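Local coordinates for putative sugar binding protein (Bacteroides vulgatus ATCC 8482, PDB 3KEZ), which probably binds sugars at the outer membrane as a calcium-containing, lipoprotein-type member of the SusD family, at residues S155-A167 with M447-Y459. Residues are numbered along the deposited sequence; the frame is centred on the assembly and turned at random.
Sequences STIDSKPARNTVA and MDANPNMKQNPGY
Arg163 reaches across to residues 453-456 and carries much of this contact. Its CB leaves toward the other segment, and CG lies 3.5 Å from the selenium, SE, of Met453, the two side chains crossing at about a right angle. CD passes 3.3 Å from Lys454 O. The chain is extended to CD and bends at chi3 (72°), which brings the edge of the guanidinium to Lys454 O and Asn456 OD1; NE donates a hydrogen bond to Gly147 O, outside the two segments. NH1 donates to Lys454 O at 2.9 Å. NH1 and NH2 together grip Asn456 OD1 end-on, from the same face of the amide, whose plane stands 75° from the guanidinium. Both bonds are bent; NH2 comes nearer the carbonyl plane, while NH1 stands well above it. Asn456 ND2 is held in turn by Phe134 O and Leu440 O. A leucine in place of Arg163 would probably leave Asn456 OD1, Lys454 O and Gly147 O without their donor. A water joins Arg163 N to Asn452 O. Further along, Asn452 ND2 donates to Lys160 O (2.6 Å) and Asn450 ND2 to Pro161 O (2.8 Å). The contact thus pins the loop leading into helix 166-183 against the C-terminal tail just after helix 444-449, away from the calcium site.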
loop_
_atom_site.group_PDB
_atom_site.type_symbol
_atom_site.label_atom_id
_atom_site.label_comp_id
_atom_site.label_asym_id
_atom_site.label_seq_id
_atom_site.Cartn_x
_atom_site.Cartn_y
_atom_site.Cartn_z
ATOM N N SER A 155 -22.099 10.676 8.068
ATOM C CA SER A 155 -22.281 10.421 9.488
ATOM C C SER A 155 -22.942 11.587 10.241
ATOM O O SER A 155 -22.786 12.745 9.878
ATOM C CB SER A 155 -20.902 10.154 10.092
ATOM O OG SER A 155 -20.410 8.919 9.588
ATOM N N THR A 156 -23.706 11.255 11.263
ATOM C CA THR A 156 -24.260 12.226 12.214
ATOM C C THR A 156 -23.911 11.728 13.591
ATOM O O THR A 156 -23.378 10.620 13.725
ATOM C CB THR A 156 -25.792 12.267 12.179
ATOM O OG1 THR A 156 -26.304 11.036 12.724
ATOM C CG2 THR A 156 -26.309 12.524 10.744
ATOM N N ILE A 157 -24.274 12.498 14.616
ATOM C CA ILE A 157 -24.081 12.057 16.011
ATOM C C ILE A 157 -24.805 10.743 16.388
ATOM O O ILE A 157 -24.468 10.113 17.411
ATOM C CB ILE A 157 -24.432 13.170 17.038
ATOM C CG1 ILE A 157 -25.945 13.454 17.079
ATOM C CG2 ILE A 157 -23.639 14.416 16.732
ATOM C CD1 ILE A 157 -26.367 14.388 18.191
ATOM N N ASP A 158 -25.787 10.347 15.579
ATOM C CA ASP A 158 -26.608 9.167 15.820
ATOM C C ASP A 158 -26.069 7.896 15.121
ATOM O O ASP A 158 -26.662 6.827 15.272
ATOM C CB ASP A 158 -28.001 9.452 15.279
ATOM C CG ASP A 158 -29.052 8.399 15.673
ATOM O OD1 ASP A 158 -28.941 7.813 16.783
ATOM O OD2 ASP A 158 -30.000 8.210 14.849
ATOM N N SER A 159 -25.002 8.020 14.329
ATOM C CA SER A 159 -24.498 6.900 13.523
ATOM C C SER A 159 -23.746 5.897 14.378
ATOM O O SER A 159 -22.669 6.206 14.867
ATOM C CB SER A 159 -23.537 7.395 12.438
ATOM O OG SER A 159 -24.222 8.208 11.509
ATOM N N LYS A 160 -24.292 4.690 14.514
ATOM C CA LYS A 160 -23.680 3.674 15.359
ATOM C C LYS A 160 -23.653 2.305 14.668
ATOM O O LYS A 160 -24.268 1.347 15.142
ATOM C CB LYS A 160 -24.416 3.624 16.698
ATOM C CG LYS A 160 -23.700 4.412 17.777
ATOM C CD LYS A 160 -24.328 5.719 18.085
ATOM C CE LYS A 160 -23.475 6.494 19.079
ATOM N NZ LYS A 160 -24.137 7.764 19.377
ATOM N N PRO A 161 -22.936 2.229 13.531
ATOM C CA PRO A 161 -22.963 1.030 12.720
ATOM C C PRO A 161 -22.164 -0.123 13.334
ATOM O O PRO A 161 -21.187 0.092 14.062
ATOM C CB PRO A 161 -22.355 1.496 11.388
ATOM C CG PRO A 161 -21.432 2.560 11.757
ATOM C CD PRO A 161 -21.949 3.198 13.025
ATOM N N ALA A 162 -22.623 -1.330 13.041
ATOM C CA ALA A 162 -21.921 -2.553 13.392
ATOM C C ALA A 162 -20.968 -2.882 12.229
ATOM O O ALA A 162 -21.101 -2.362 11.092
ATOM C CB ALA A 162 -22.911 -3.694 13.579
ATOM N N ARG A 163 -20.021 -3.770 12.515
ATOM C CA ARG A 163 -19.038 -4.184 11.540
ATOM C C ARG A 163 -19.721 -5.084 10.497
ATOM O O ARG A 163 -20.492 -5.978 10.850
ATOM C CB ARG A 163 -17.921 -4.950 12.252
ATOM C CG ARG A 163 -17.096 -4.088 13.170
ATOM C CD ARG A 163 -16.111 -4.900 13.972
ATOM N NE ARG A 163 -15.012 -5.382 13.149
ATOM C CZ ARG A 163 -14.002 -6.118 13.587
ATOM N NH1 ARG A 163 -13.928 -6.461 14.862
ATOM N NH2 ARG A 163 -13.059 -6.517 12.720
ATOM N N ASN A 164 -19.501 -4.805 9.220
ATOM C CA ASN A 164 -19.866 -5.769 8.167
ATOM C C ASN A 164 -18.827 -6.898 8.071
ATOM O O ASN A 164 -17.777 -6.851 8.724
ATOM C CB ASN A 164 -19.981 -5.028 6.849
ATOM C CG ASN A 164 -21.165 -4.118 6.838
ATOM O OD1 ASN A 164 -21.081 -2.934 7.215
ATOM N ND2 ASN A 164 -22.302 -4.687 6.515
ATOM N N THR A 165 -19.087 -7.905 7.251
ATOM C CA THR A 165 -18.128 -8.976 7.126
ATOM C C THR A 165 -17.027 -8.559 6.163
ATOM O O THR A 165 -17.189 -7.603 5.349
ATOM C CB THR A 165 -18.765 -10.282 6.637
ATOM O OG1 THR A 165 -19.309 -10.059 5.345
ATOM C CG2 THR A 165 -19.844 -10.790 7.630
ATOM N N VAL A 166 -15.905 -9.265 6.250
ATOM C CA VAL A 166 -14.824 -9.065 5.298
ATOM C C VAL A 166 -15.361 -9.260 3.855
ATOM O O VAL A 166 -15.045 -8.467 2.980
ATOM C CB VAL A 166 -13.605 -9.952 5.608
ATOM C CG1 VAL A 166 -12.674 -10.013 4.425
ATOM C CG2 VAL A 166 -12.885 -9.497 6.901
ATOM N N ALA A 167 -16.196 -10.282 3.623
ATOM C CA ALA A 167 -16.800 -10.511 2.293
ATOM C C ALA A 167 -17.617 -9.308 1.814
ATOM O O ALA A 167 -17.479 -8.889 0.669
ATOM C CB ALA A 167 -17.658 -11.834 2.264
HETATM N N MSE A 447 -14.878 1.954 20.449
HETATM C CA MSE A 447 -15.580 1.028 21.358
HETATM C C MSE A 447 -16.405 1.791 22.385
HETATM O O MSE A 447 -17.522 1.382 22.718
HETATM C CB MSE A 447 -14.598 0.092 22.083
HETATM C CG MSE A 447 -13.846 -0.869 21.165
HETATM SE SE MSE A 447 -14.919 -2.201 20.285
HETATM C CE MSE A 447 -15.819 -2.945 21.852
ATOM N N ASP A 448 -15.869 2.914 22.861
ATOM C CA ASP A 448 -16.538 3.712 23.897
ATOM C C ASP A 448 -17.755 4.442 23.299
ATOM O O ASP A 448 -18.787 4.554 23.962
ATOM C CB ASP A 448 -15.582 4.748 24.519
ATOM C CG ASP A 448 -14.526 4.145 25.475
ATOM O OD1 ASP A 448 -14.618 2.963 25.865
ATOM O OD2 ASP A 448 -13.574 4.893 25.840
ATOM N N ALA A 449 -17.639 4.923 22.059
ATOM C CA ALA A 449 -18.683 5.737 21.428
ATOM C C ALA A 449 -19.768 4.941 20.689
ATOM O O ALA A 449 -20.833 5.478 20.414
ATOM C CB ALA A 449 -18.064 6.717 20.481
ATOM N N ASN A 450 -19.500 3.683 20.343
ATOM C CA ASN A 450 -20.389 2.873 19.493
ATOM C C ASN A 450 -20.658 1.541 20.180
ATOM O O ASN A 450 -19.788 0.683 20.215
ATOM C CB ASN A 450 -19.717 2.630 18.131
ATOM C CG ASN A 450 -20.635 1.963 17.114
ATOM O OD1 ASN A 450 -21.687 1.476 17.455
ATOM N ND2 ASN A 450 -20.216 1.944 15.848
ATOM N N PRO A 451 -21.864 1.362 20.748
ATOM C CA PRO A 451 -22.154 0.113 21.407
ATOM C C PRO A 451 -22.461 -1.004 20.440
ATOM O O PRO A 451 -22.653 -2.115 20.880
ATOM C CB PRO A 451 -23.399 0.424 22.250
ATOM C CG PRO A 451 -23.816 1.814 21.909
ATOM C CD PRO A 451 -23.013 2.276 20.765
ATOM N N ASN A 452 -22.539 -0.732 19.136
ATOM C CA ASN A 452 -22.738 -1.792 18.161
ATOM C C ASN A 452 -21.428 -2.297 17.580
ATOM O O ASN A 452 -21.430 -3.131 16.677
ATOM C CB ASN A 452 -23.669 -1.323 17.060
ATOM C CG ASN A 452 -25.022 -0.887 17.604
ATOM O OD1 ASN A 452 -25.677 -1.626 18.357
ATOM N ND2 ASN A 452 -25.454 0.298 17.217
HETATM N N MSE A 453 -20.312 -1.822 18.143
HETATM C CA MSE A 453 -18.975 -2.154 17.669
HETATM C C MSE A 453 -18.400 -3.342 18.436
HETATM O O MSE A 453 -18.298 -3.306 19.646
HETATM C CB MSE A 453 -18.058 -0.942 17.874
HETATM C CG MSE A 453 -16.632 -1.170 17.388
HETATM SE SE MSE A 453 -16.514 -1.584 15.496
HETATM C CE MSE A 453 -17.709 -0.314 14.777
ATOM N N LYS A 454 -17.970 -4.366 17.722
ATOM C CA LYS A 454 -17.414 -5.564 18.346
ATOM C C LYS A 454 -15.888 -5.582 18.208
ATOM O O LYS A 454 -15.330 -5.353 17.120
ATOM C CB LYS A 454 -18.044 -6.815 17.750
ATOM C CG LYS A 454 -17.506 -8.126 18.387
ATOM C CD LYS A 454 -18.375 -9.349 18.074
ATOM C CE LYS A 454 -17.835 -10.583 18.810
ATOM N NZ LYS A 454 -17.918 -10.371 20.299
ATOM N N GLN A 455 -15.222 -5.828 19.324
ATOM C CA GLN A 455 -13.766 -5.884 19.355
ATOM C C GLN A 455 -13.249 -7.092 18.629
ATOM O O GLN A 455 -13.919 -8.139 18.582
ATOM C CB GLN A 455 -13.302 -5.939 20.817
ATOM C CG GLN A 455 -11.802 -5.890 21.037
ATOM C CD GLN A 455 -11.116 -4.706 20.404
ATOM O OE1 GLN A 455 -10.683 -4.769 19.249
ATOM N NE2 GLN A 455 -11.065 -3.595 21.131
ATOM N N ASN A 456 -12.032 -6.985 18.099
ATOM C CA ASN A 456 -11.374 -8.139 17.532
ATOM C C ASN A 456 -11.061 -9.189 18.604
ATOM O O ASN A 456 -10.828 -8.855 19.773
ATOM C CB ASN A 456 -10.115 -7.735 16.737
ATOM C CG ASN A 456 -10.467 -7.209 15.319
ATOM O OD1 ASN A 456 -11.369 -7.734 14.668
ATOM N ND2 ASN A 456 -9.756 -6.170 14.850
ATOM N N PRO A 457 -11.038 -10.467 18.199
ATOM C CA PRO A 457 -10.817 -11.589 19.124
ATOM C C PRO A 457 -9.461 -11.558 19.743
ATOM O O PRO A 457 -8.510 -11.098 19.116
ATOM C CB PRO A 457 -10.913 -12.809 18.205
ATOM C CG PRO A 457 -10.516 -12.333 16.892
ATOM C CD PRO A 457 -11.139 -10.945 16.813
ATOM N N GLY A 458 -9.369 -12.052 20.966
ATOM C CA GLY A 458 -8.102 -12.151 21.663
ATOM C C GLY A 458 -7.701 -10.917 22.440
ATOM O O GLY A 458 -6.732 -10.957 23.213
ATOM N N TYR A 459 -8.449 -9.834 22.275
ATOM C CA TYR A 459 -8.128 -8.570 22.919
ATOM C C TYR A 459 -9.026 -8.343 24.129
ATOM O O TYR A 459 -8.553 -7.945 25.187
ATOM C CB TYR A 459 -8.319 -7.412 21.948
ATOM C CG TYR A 459 -7.212 -7.272 20.928
ATOM C CD1 TYR A 459 -5.933 -6.845 21.314
ATOM C CD2 TYR A 459 -7.441 -7.532 19.571
ATOM C CE1 TYR A 459 -4.916 -6.691 20.371
ATOM C CE2 TYR A 459 -6.432 -7.402 18.647
ATOM C CZ TYR A 459 -5.164 -6.985 19.050
ATOM O OH TYR A 459 -4.155 -6.847 18.091
HETATM O O HOH W 1 -19.767 -4.792 15.251
#